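Long-range contacts in trilobed Protease (PDB 2GOP), which is probably a peptide-cleaving hydrolase, represented here by its beta-propeller domain with an open Velcro topology: residues A15-P20 against Q335-N340; Y276-E281 against H302-F307; I312-K317 against R324-W329. All coordinates share one frame; numbering follows the deposited sequence.

Contact 1 of 3, residues A15-P20 against Q335-N340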
loop_
_atom_site.group_PDB
_atom_site.type_symbol
_atom_site.label_atom_id
_atom_site.label_comp_id
_atom_site.label_asym_id
_atom_site.label_seq_id
_atom_site.Cartn_x
_atom_site.Cartn_y
_atom_site.Cartn_z
ATOM N N ALA A 15 15.343 16.011 17.180
ATOM C CA ALA A 15 15.990 15.739 15.907
ATOM C C ALA A 15 15.386 14.453 15.371
ATOM O O ALA A 15 15.312 13.459 16.087
ATOM C CB ALA A 15 17.481 15.585 16.096
ATOM N N TYR A 16 14.943 14.481 14.118
ATOM C CA TYR A 16 14.294 13.330 13.501
ATOM C C TYR A 16 15.167 12.778 12.381
ATOM O O TYR A 16 15.371 13.439 11.362
ATOM C CB TYR A 16 12.912 13.723 12.975
ATOM C CG TYR A 16 11.963 14.162 14.064
ATOM C CD1 TYR A 16 11.277 13.227 14.837
ATOM C CD2 TYR A 16 11.761 15.512 14.336
ATOM C CE1 TYR A 16 10.407 13.630 15.853
ATOM C CE2 TYR A 16 10.902 15.924 15.351
ATOM C CZ TYR A 16 10.227 14.980 16.107
ATOM O OH TYR A 16 9.361 15.388 17.104
ATOM N N LEU A 17 15.665 11.558 12.581
ATOM C CA LEU A 17 16.601 10.923 11.661
ATOM C C LEU A 17 15.879 10.004 10.680
ATOM O O LEU A 17 14.980 9.264 11.068
ATOM C CB LEU A 17 17.640 10.102 12.427
ATOM C CG LEU A 17 18.892 10.841 12.918
ATOM C CD1 LEU A 17 18.559 12.018 13.801
ATOM C CD2 LEU A 17 19.785 9.871 13.634
ATOM N N SER A 18 16.305 10.023 9.423
ATOM C CA SER A 18 15.715 9.142 8.422
ATOM C C SER A 18 16.734 8.750 7.370
ATOM O O SER A 18 17.775 9.384 7.229
ATOM C CB SER A 18 14.496 9.798 7.756
ATOM O OG SER A 18 14.819 11.049 7.173
ATOM N N ASP A 19 16.422 7.669 6.664
ATOM C CA ASP A 19 17.146 7.257 5.471
ATOM C C ASP A 19 18.650 7.030 5.686
ATOM O O ASP A 19 19.494 7.714 5.064
ATOM C CB ASP A 19 16.911 8.272 4.354
ATOM C CG ASP A 19 17.131 7.686 2.971
ATOM O OD1 ASP A 19 17.454 6.477 2.869
ATOM O OD2 ASP A 19 16.979 8.444 1.985
ATOM N N PRO A 20 18.996 6.028 6.511
ATOM C CA PRO A 20 20.414 5.718 6.779
ATOM C C PRO A 20 21.077 5.070 5.574
ATOM O O PRO A 20 20.476 4.238 4.901
ATOM C CB PRO A 20 20.347 4.722 7.932
ATOM C CG PRO A 20 19.030 4.049 7.763
ATOM C CD PRO A 20 18.094 5.097 7.206
ATOM N N GLN A 335 26.603 2.697 18.973
ATOM C CA GLN A 335 25.735 3.842 18.755
ATOM C C GLN A 335 26.551 4.997 18.194
ATOM O O GLN A 335 27.569 5.381 18.781
ATOM C CB GLN A 335 25.062 4.262 20.055
ATOM C CG GLN A 335 23.951 5.282 19.849
ATOM C CD GLN A 335 23.118 5.516 21.091
ATOM O OE1 GLN A 335 23.124 4.709 22.023
ATOM N NE2 GLN A 335 22.389 6.628 21.108
ATOM N N LEU A 336 26.097 5.563 17.074
ATOM C CA LEU A 336 26.813 6.662 16.419
ATOM C C LEU A 336 26.257 8.053 16.699
ATOM O O LEU A 336 27.006 9.029 16.663
ATOM C CB LEU A 336 26.856 6.452 14.906
ATOM C CG LEU A 336 27.746 5.323 14.402
ATOM C CD1 LEU A 336 27.837 5.417 12.884
ATOM C CD2 LEU A 336 29.129 5.363 15.027
ATOM N N THR A 337 24.950 8.159 16.928
ATOM C CA THR A 337 24.326 9.457 17.199
ATOM C C THR A 337 23.624 9.449 18.554
ATOM O O THR A 337 23.211 8.403 19.046
ATOM C CB THR A 337 23.312 9.870 16.095
ATOM O OG1 THR A 337 22.199 8.969 16.087
ATOM C CG2 THR A 337 23.959 9.876 14.724
ATOM N N ASP A 338 23.508 10.631 19.154
ATOM C CA ASP A 338 22.767 10.798 20.406
ATOM C C ASP A 338 22.118 12.181 20.454
ATOM O O ASP A 338 22.111 12.848 21.483
ATOM C CB ASP A 338 23.685 10.560 21.610
ATOM C CG ASP A 338 24.891 11.500 21.641
ATOM O OD1 ASP A 338 25.091 12.281 20.692
ATOM O OD2 ASP A 338 25.646 11.457 22.630
ATOM N N TYR A 339 21.569 12.599 19.316
ATOM C CA TYR A 339 21.046 13.956 19.150
ATOM C C TYR A 339 20.061 14.308 20.250
ATOM O O TYR A 339 20.136 15.381 20.852
ATOM C CB TYR A 339 20.372 14.099 17.782
ATOM C CG TYR A 339 21.348 14.220 16.633
ATOM C CD1 TYR A 339 22.043 15.412 16.412
ATOM C CD2 TYR A 339 21.574 13.157 15.764
ATOM C CE1 TYR A 339 22.941 15.538 15.355
ATOM C CE2 TYR A 339 22.471 13.272 14.714
ATOM C CZ TYR A 339 23.152 14.466 14.511
ATOM O OH TYR A 339 24.036 14.586 13.465
ATOM N N ASN A 340 19.152 13.389 20.531
ATOM C CA ASN A 340 18.053 13.670 21.448
ATOM C C ASN A 340 18.342 13.436 22.922
ATOM O O ASN A 340 17.581 13.890 23.777
ATOM C CB ASN A 340 16.825 12.889 20.998
ATOM C CG ASN A 340 16.310 13.395 19.693
ATOM O OD1 ASN A 340 15.888 14.546 19.602
ATOM N ND2 ASN A 340 16.386 12.570 18.656
#
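Asn340 grips the backbone of Ala15 with both ends of its side-chain amide. Its CG stands anti to the carbonyl carbon, beside the backbone N (chi1 -67°), which brings CG within 3.7 Å of Ala15 O. Ala15 N donates to Asn340 OD1 at 2.9 Å, in the carbonyl plane and on a lone pair, and Asn340 ND2 returns a bond to Ala15 O, nearly straight at 173°. Together the two bonds hold the amide's rotation. Asparagine suits the place because its one short side chain offers a donor and an acceptor together.

Apolar contacts add to it. Ala15 CB meets Tyr339 CB at 3.7 Å, and alanine's single methyl suits this close approach. Leu17 crosses Tyr339 at about a right angle, with CD1 3.8 Å from CD2 of the ring. Its other methyl, CD2, reaches tip to tip toward Thr337 OG1, 3.6 Å away. That hydroxyl is engaged with Glu325 and with Leu326 N; the Glu325 carboxylate also accepts from the backbone N of Tyr339 and of Asn340, and the phenol of Tyr339 bonds Tyr29.

Between these two segments there is no backbone-to-backbone pairing, in keeping with an open Velcro closure. Instead a side-chain amide satisfies both N and O of Ala15, as the peptides of a neighbouring strand would, beside a small apolar patch.

Contact 2 of 3, residues Y276-E281 against H302-F307; sequences YFTLFE and HWIMGF
Phe307 sets its ring against Tyr276 and Thr278 of strand 274-281. Its CG lies between the backbone N and the carbonyl carbon (chi1 69°), and from there the ring reaches Tyr276, with CE2 3.7 Å from Tyr276 CB and CZ 3.4 Å from Tyr276 O. Tyr276 meets it with the root of its side chain alone: its end leads away, and the side chain also touches Ile289 and Ile297. A flat, apolar ring suits this buried place, and Lys269 adds a cation-pi contact to it.

In the conformer described, Thr278 runs past Phe307 in the opposite direction, its CG2 4.0 Å from CD1 of the ring. The same methyl meets Ile304 CG2 at 4.0 Å, the two side chains crossing obliquely. Threonine and isoleucine, both branched at CB, thus present a methyl each.

No hydrogen bond spans the two segments, whose strand axes come no nearer than 8.4 Å. This is packing between sheets: the second strand of one four-stranded blade faces the first strand of the next, the interblade apolar contact characteristic of a beta-propeller.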
loop_
_atom_site.group_PDB
_atom_site.type_symbol
_atom_site.label_atom_id
_atom_site.label_comp_id
_atom_site.label_asym_id
_atom_site.label_seq_id
_atom_site.Cartn_x
_atom_site.Cartn_y
_atom_site.Cartn_z
ATOM N N TYR A 276 19.808 -9.162 3.761
ATOM C CA TYR A 276 19.618 -8.433 4.988
ATOM C C TYR A 276 18.189 -7.924 4.955
ATOM O O TYR A 276 17.763 -7.336 3.957
ATOM C CB TYR A 276 20.606 -7.261 5.042
ATOM C CG TYR A 276 22.073 -7.678 5.039
ATOM C CD1 TYR A 276 22.705 -8.068 3.874
ATOM C CD2 TYR A 276 22.824 -7.657 6.207
ATOM C CE1 TYR A 276 24.036 -8.442 3.873
ATOM C CE2 TYR A 276 24.159 -8.030 6.217
ATOM C CZ TYR A 276 24.764 -8.415 5.046
ATOM O OH TYR A 276 26.089 -8.792 5.049
ATOM N N PHE A 277 17.447 -8.147 6.032
ATOM C CA PHE A 277 16.032 -7.839 6.027
ATOM C C PHE A 277 15.462 -7.646 7.419
ATOM O O PHE A 277 15.998 -8.140 8.404
ATOM C CB PHE A 277 15.261 -8.956 5.314
ATOM C CG PHE A 277 15.337 -10.269 6.018
ATOM C CD1 PHE A 277 16.437 -11.103 5.844
ATOM C CD2 PHE A 277 14.324 -10.673 6.874
ATOM C CE1 PHE A 277 16.516 -12.310 6.505
ATOM C CE2 PHE A 277 14.414 -11.887 7.545
ATOM C CZ PHE A 277 15.516 -12.697 7.354
ATOM N N THR A 278 14.350 -6.921 7.456
ATOM C CA THR A 278 13.624 -6.682 8.693
ATOM C C THR A 278 12.358 -7.519 8.716
ATOM O O THR A 278 11.717 -7.745 7.685
ATOM C CB THR A 278 13.260 -5.193 8.892
ATOM O OG1 THR A 278 12.472 -4.733 7.791
ATOM C CG2 THR A 278 14.522 -4.332 9.014
ATOM N N LEU A 279 12.028 -8.006 9.913
ATOM C CA LEU A 279 10.803 -8.760 10.174
ATOM C C LEU A 279 9.982 -8.034 11.227
ATOM O O LEU A 279 10.548 -7.466 12.161
ATOM C CB LEU A 279 11.135 -10.161 10.691
ATOM C CG LEU A 279 10.765 -11.390 9.866
ATOM C CD1 LEU A 279 10.995 -11.232 8.378
ATOM C CD2 LEU A 279 11.545 -12.575 10.429
ATOM N N PHE A 280 8.660 -8.049 11.054
ATOM C CA PHE A 280 7.708 -7.553 12.047
ATOM C C PHE A 280 7.291 -8.736 12.934
ATOM O O PHE A 280 6.639 -9.669 12.458
ATOM C CB PHE A 280 6.473 -6.958 11.375
ATOM C CG PHE A 280 6.709 -5.616 10.729
ATOM C CD1 PHE A 280 7.541 -5.495 9.626
ATOM C CD2 PHE A 280 6.077 -4.483 11.210
ATOM C CE1 PHE A 280 7.750 -4.266 9.025
ATOM C CE2 PHE A 280 6.280 -3.248 10.617
ATOM C CZ PHE A 280 7.118 -3.138 9.521
ATOM N N GLU A 281 7.671 -8.675 14.213
ATOM C CA GLU A 281 7.498 -9.772 15.161
ATOM C C GLU A 281 7.018 -9.240 16.503
ATOM O O GLU A 281 7.787 -8.585 17.210
ATOM C CB GLU A 281 8.840 -10.454 15.430
ATOM C CG GLU A 281 9.464 -11.152 14.271
ATOM C CD GLU A 281 10.824 -11.721 14.627
ATOM O OE1 GLU A 281 11.744 -10.937 14.957
ATOM O OE2 GLU A 281 10.976 -12.953 14.566
ATOM N N HIS A 302 12.321 -3.260 20.158
ATOM C CA HIS A 302 12.633 -2.018 19.452
ATOM C C HIS A 302 12.052 -2.101 18.056
ATOM O O HIS A 302 11.502 -3.138 17.673
ATOM C CB HIS A 302 14.146 -1.797 19.375
ATOM C CG HIS A 302 14.904 -2.907 18.702
ATOM N ND1 HIS A 302 16.133 -3.341 19.152
ATOM C CD2 HIS A 302 14.619 -3.663 17.616
ATOM C CE1 HIS A 302 16.573 -4.309 18.370
ATOM N NE2 HIS A 302 15.671 -4.526 17.431
ATOM N N TRP A 303 12.156 -1.023 17.293
ATOM C CA TRP A 303 11.894 -1.127 15.870
ATOM C C TRP A 303 13.000 -0.507 15.027
ATOM O O TRP A 303 13.415 0.642 15.236
ATOM C CB TRP A 303 10.484 -0.648 15.462
ATOM C CG TRP A 303 9.986 0.631 16.018
ATOM C CD1 TRP A 303 9.809 1.810 15.337
ATOM C CD2 TRP A 303 9.534 0.871 17.361
ATOM N NE1 TRP A 303 9.297 2.771 16.181
ATOM C CE2 TRP A 303 9.125 2.221 17.429
ATOM C CE3 TRP A 303 9.455 0.085 18.515
ATOM C CZ2 TRP A 303 8.638 2.796 18.609
ATOM C CZ3 TRP A 303 8.965 0.657 19.679
ATOM C CH2 TRP A 303 8.570 2.002 19.717
ATOM N N ILE A 304 13.480 -1.317 14.086
ATOM C CA ILE A 304 14.453 -0.881 13.098
ATOM C C ILE A 304 13.714 -0.116 12.005
ATOM O O ILE A 304 12.814 -0.653 11.366
ATOM C CB ILE A 304 15.214 -2.080 12.491
ATOM C CG1 ILE A 304 15.941 -2.883 13.584
ATOM C CG2 ILE A 304 16.182 -1.609 11.418
ATOM C CD1 ILE A 304 17.015 -2.120 14.378
ATOM N N MET A 305 14.083 1.147 11.810
ATOM C CA MET A 305 13.413 2.017 10.857
ATOM C C MET A 305 14.348 2.376 9.715
ATOM O O MET A 305 14.807 3.510 9.591
ATOM C CB MET A 305 12.909 3.276 11.565
ATOM C CG MET A 305 11.806 2.978 12.581
ATOM S SD MET A 305 11.257 4.443 13.461
ATOM C CE MET A 305 10.563 5.410 12.131
ATOM N N GLY A 306 14.615 1.391 8.869
ATOM C CA GLY A 306 15.533 1.554 7.755
ATOM C C GLY A 306 16.960 1.156 8.108
ATOM O O GLY A 306 17.426 1.353 9.237
ATOM N N PHE A 307 17.661 0.611 7.121
ATOM C CA PHE A 307 19.036 0.206 7.297
ATOM C C PHE A 307 19.732 0.219 5.951
ATOM O O PHE A 307 19.096 0.367 4.906
ATOM C CB PHE A 307 19.100 -1.210 7.880
ATOM C CG PHE A 307 18.634 -2.267 6.916
ATOM C CD1 PHE A 307 17.284 -2.546 6.771
ATOM C CD2 PHE A 307 19.545 -2.961 6.146
ATOM C CE1 PHE A 307 16.854 -3.499 5.865
ATOM C CE2 PHE A 307 19.116 -3.912 5.239
ATOM C CZ PHE A 307 17.770 -4.169 5.101
#

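Contact 3 of 3, residues I312-K317 against R324-W329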
loop_
_atom_site.group_PDB
_atom_site.type_symbol
_atom_site.label_atom_id
_atom_site.label_comp_id
_atom_site.label_asym_id
_atom_site.label_seq_id
_atom_site.Cartn_x
_atom_site.Cartn_y
_atom_site.Cartn_z
ATOM N N ILE A 312 29.991 -2.348 6.313
ATOM C CA ILE A 312 29.419 -2.343 7.646
ATOM C C ILE A 312 27.893 -2.297 7.512
ATOM O O ILE A 312 27.379 -1.910 6.472
ATOM C CB ILE A 312 29.944 -1.096 8.420
ATOM C CG1 ILE A 312 30.308 -1.460 9.854
ATOM C CG2 ILE A 312 28.980 0.098 8.329
ATOM C CD1 ILE A 312 31.709 -2.056 9.953
ATOM N N VAL A 313 27.167 -2.708 8.546
ATOM C CA VAL A 313 25.712 -2.520 8.565
ATOM C C VAL A 313 25.383 -1.263 9.355
ATOM O O VAL A 313 25.981 -1.024 10.393
ATOM C CB VAL A 313 24.955 -3.712 9.190
ATOM C CG1 VAL A 313 23.439 -3.440 9.156
ATOM C CG2 VAL A 313 25.294 -5.007 8.463
ATOM N N VAL A 314 24.443 -0.468 8.842
ATOM C CA VAL A 314 23.984 0.751 9.514
ATOM C C VAL A 314 22.467 0.738 9.580
ATOM O O VAL A 314 21.800 0.294 8.646
ATOM C CB VAL A 314 24.458 2.045 8.785
ATOM C CG1 VAL A 314 23.627 2.321 7.529
ATOM C CG2 VAL A 314 24.403 3.244 9.724
ATOM N N TYR A 315 21.918 1.215 10.683
ATOM C CA TYR A 315 20.470 1.254 10.814
ATOM C C TYR A 315 20.031 2.315 11.796
ATOM O O TYR A 315 20.813 2.747 12.663
ATOM C CB TYR A 315 19.924 -0.123 11.221
ATOM C CG TYR A 315 20.621 -0.764 12.418
ATOM C CD1 TYR A 315 20.245 -0.465 13.726
ATOM C CD2 TYR A 315 21.635 -1.692 12.231
ATOM C CE1 TYR A 315 20.876 -1.072 14.815
ATOM C CE2 TYR A 315 22.266 -2.307 13.308
ATOM C CZ TYR A 315 21.889 -1.988 14.591
ATOM O OH TYR A 315 22.540 -2.597 15.635
ATOM N N LEU A 316 18.789 2.756 11.612
ATOM C CA LEU A 316 18.083 3.541 12.610
ATOM C C LEU A 316 17.297 2.599 13.534
ATOM O O LEU A 316 16.565 1.719 13.058
ATOM C CB LEU A 316 17.136 4.542 11.935
ATOM C CG LEU A 316 17.778 5.689 11.147
ATOM C CD1 LEU A 316 16.701 6.549 10.469
ATOM C CD2 LEU A 316 18.644 6.558 12.066
ATOM N N LYS A 317 17.445 2.795 14.842
ATOM C CA LYS A 317 16.732 2.012 15.847
ATOM C C LYS A 317 15.953 2.908 16.820
ATOM O O LYS A 317 16.536 3.769 17.482
ATOM C CB LYS A 317 17.716 1.147 16.643
ATOM C CG LYS A 317 17.079 0.408 17.817
ATOM C CD LYS A 317 17.985 -0.673 18.383
ATOM C CE LYS A 317 19.232 -0.110 19.008
ATOM N NZ LYS A 317 19.901 -1.099 19.920
ATOM N N ARG A 324 14.416 7.298 17.313
ATOM C CA ARG A 324 15.454 6.663 16.515
ATOM C C ARG A 324 16.779 7.433 16.519
ATOM O O ARG A 324 16.802 8.663 16.426
ATOM C CB ARG A 324 14.977 6.438 15.078
ATOM C CG ARG A 324 14.511 7.693 14.362
ATOM C CD ARG A 324 13.474 7.383 13.301
ATOM N NE ARG A 324 12.889 8.604 12.744
ATOM C CZ ARG A 324 11.834 9.250 13.236
ATOM N NH1 ARG A 324 11.201 8.825 14.319
ATOM N NH2 ARG A 324 11.403 10.341 12.625
ATOM N N GLU A 325 17.865 6.675 16.657
ATOM C CA GLU A 325 19.235 7.163 16.494
ATOM C C GLU A 325 19.965 6.202 15.544
ATOM O O GLU A 325 19.468 5.113 15.250
ATOM C CB GLU A 325 19.957 7.200 17.839
ATOM C CG GLU A 325 19.361 8.158 18.884
ATOM C CD GLU A 325 19.678 9.630 18.633
ATOM O OE1 GLU A 325 20.530 9.944 17.772
ATOM O OE2 GLU A 325 19.065 10.481 19.315
ATOM N N LEU A 326 21.142 6.599 15.082
ATOM C CA LEU A 326 21.928 5.791 14.159
ATOM C C LEU A 326 22.850 4.840 14.909
ATOM O O LEU A 326 23.491 5.211 15.902
ATOM C CB LEU A 326 22.760 6.690 13.242
ATOM C CG LEU A 326 23.254 6.078 11.928
ATOM C CD1 LEU A 326 22.132 5.961 10.935
ATOM C CD2 LEU A 326 24.380 6.917 11.354
ATOM N N PHE A 327 22.916 3.609 14.412
ATOM C CA PHE A 327 23.764 2.563 14.973
ATOM C C PHE A 327 24.489 1.875 13.833
ATOM O O PHE A 327 23.977 1.825 12.717
ATOM C CB PHE A 327 22.913 1.516 15.707
ATOM C CG PHE A 327 22.243 2.021 16.959
ATOM C CD1 PHE A 327 21.066 2.751 16.886
ATOM C CD2 PHE A 327 22.773 1.742 18.209
ATOM C CE1 PHE A 327 20.439 3.210 18.037
ATOM C CE2 PHE A 327 22.150 2.197 19.371
ATOM C CZ PHE A 327 20.987 2.926 19.286
ATOM N N THR A 328 25.675 1.339 14.114
ATOM C CA THR A 328 26.354 0.453 13.169
ATOM C C THR A 328 26.469 -0.948 13.754
ATOM O O THR A 328 26.291 -1.161 14.952
ATOM C CB THR A 328 27.769 0.955 12.755
ATOM O OG1 THR A 328 28.582 1.158 13.915
ATOM C CG2 THR A 328 27.686 2.258 11.946
ATOM N N TRP A 329 26.759 -1.909 12.888
ATOM C CA TRP A 329 26.934 -3.273 13.329
ATOM C C TRP A 329 27.972 -3.970 12.441
ATOM O O TRP A 329 27.828 -4.007 11.219
ATOM C CB TRP A 329 25.581 -3.986 13.318
ATOM C CG TRP A 329 25.591 -5.283 14.009
ATOM C CD1 TRP A 329 25.338 -5.517 15.333
ATOM C CD2 TRP A 329 25.871 -6.545 13.420
ATOM N NE1 TRP A 329 25.448 -6.860 15.602
ATOM C CE2 TRP A 329 25.776 -7.514 14.444
ATOM C CE3 TRP A 329 26.206 -6.956 12.125
ATOM C CZ2 TRP A 329 25.991 -8.867 14.210
ATOM C CZ3 TRP A 329 26.421 -8.309 11.896
ATOM C CH2 TRP A 329 26.313 -9.245 12.933
#
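The ring of Tyr315 has Phe327 O over one face, offset toward the rim, while Val313 CG1 and Trp329 CB lie at its edge, near the plane. Its CE1 also presses on Phe327 CB at 3.4 Å. Val313 CG2 and Tyr315 OH approach the Trp329 ring obliquely. The Phe327 ring carries Lys317 over one face: CE stands 3.6 Å from the ring centroid in a CH-pi contact, and NZ adds a cation-pi interaction at 4.3 Å. A bend at chi3 (66°) in the otherwise extended lysine chain brings CE over the ring. Glu333 takes the lysine charge in a salt bridge and the phenol of Tyr315 in a hydrogen bond. An alanine in place of Phe327 would keep the touch of CB on Tyr315 but would probably leave the lysine chain without its aromatic platform and freer to turn.

On the other side of the sheet, Leu316 CD2 meets Leu326 CD1 at 3.7 Å; the branched apolar chains of Val314, Leu316 and Leu326 suit this face, which is covered by Leu17 and Pro20 of strand 16-23. In the backbone ladder, Val313 pairs with Trp329, Tyr315 with Phe327 and Lys317 with Glu325 as hydrogen-bonded pairs; the bond from Glu325 N to Lys317 O is weak. The result is an antiparallel beta hairpin, the second and third strands of the four-stranded last blade of this seven-bladed propeller.

From the N terminus, strand 16-23 opens the first blade, and the partner of 15-20 in contact 1 lies beyond the last strand of the seventh, with 314 residues in between. Contact 1 therefore closes a loop of almost the whole chain, and the other two lie within it in series. Contact 2 closes a loop of 20 residues holding the last two strands of the sixth blade, and joins that blade to the seventh; contact 3 follows and closes a tight hairpin within the seventh. Contacts 2 and 3 share that sheet, since Met305 and Gly306 pair with Leu316. Arg324 bonds Leu17 O and Leu336 packs on Thr328, which ties contact 3 to contact 1, while Pro20 packs on Gly306.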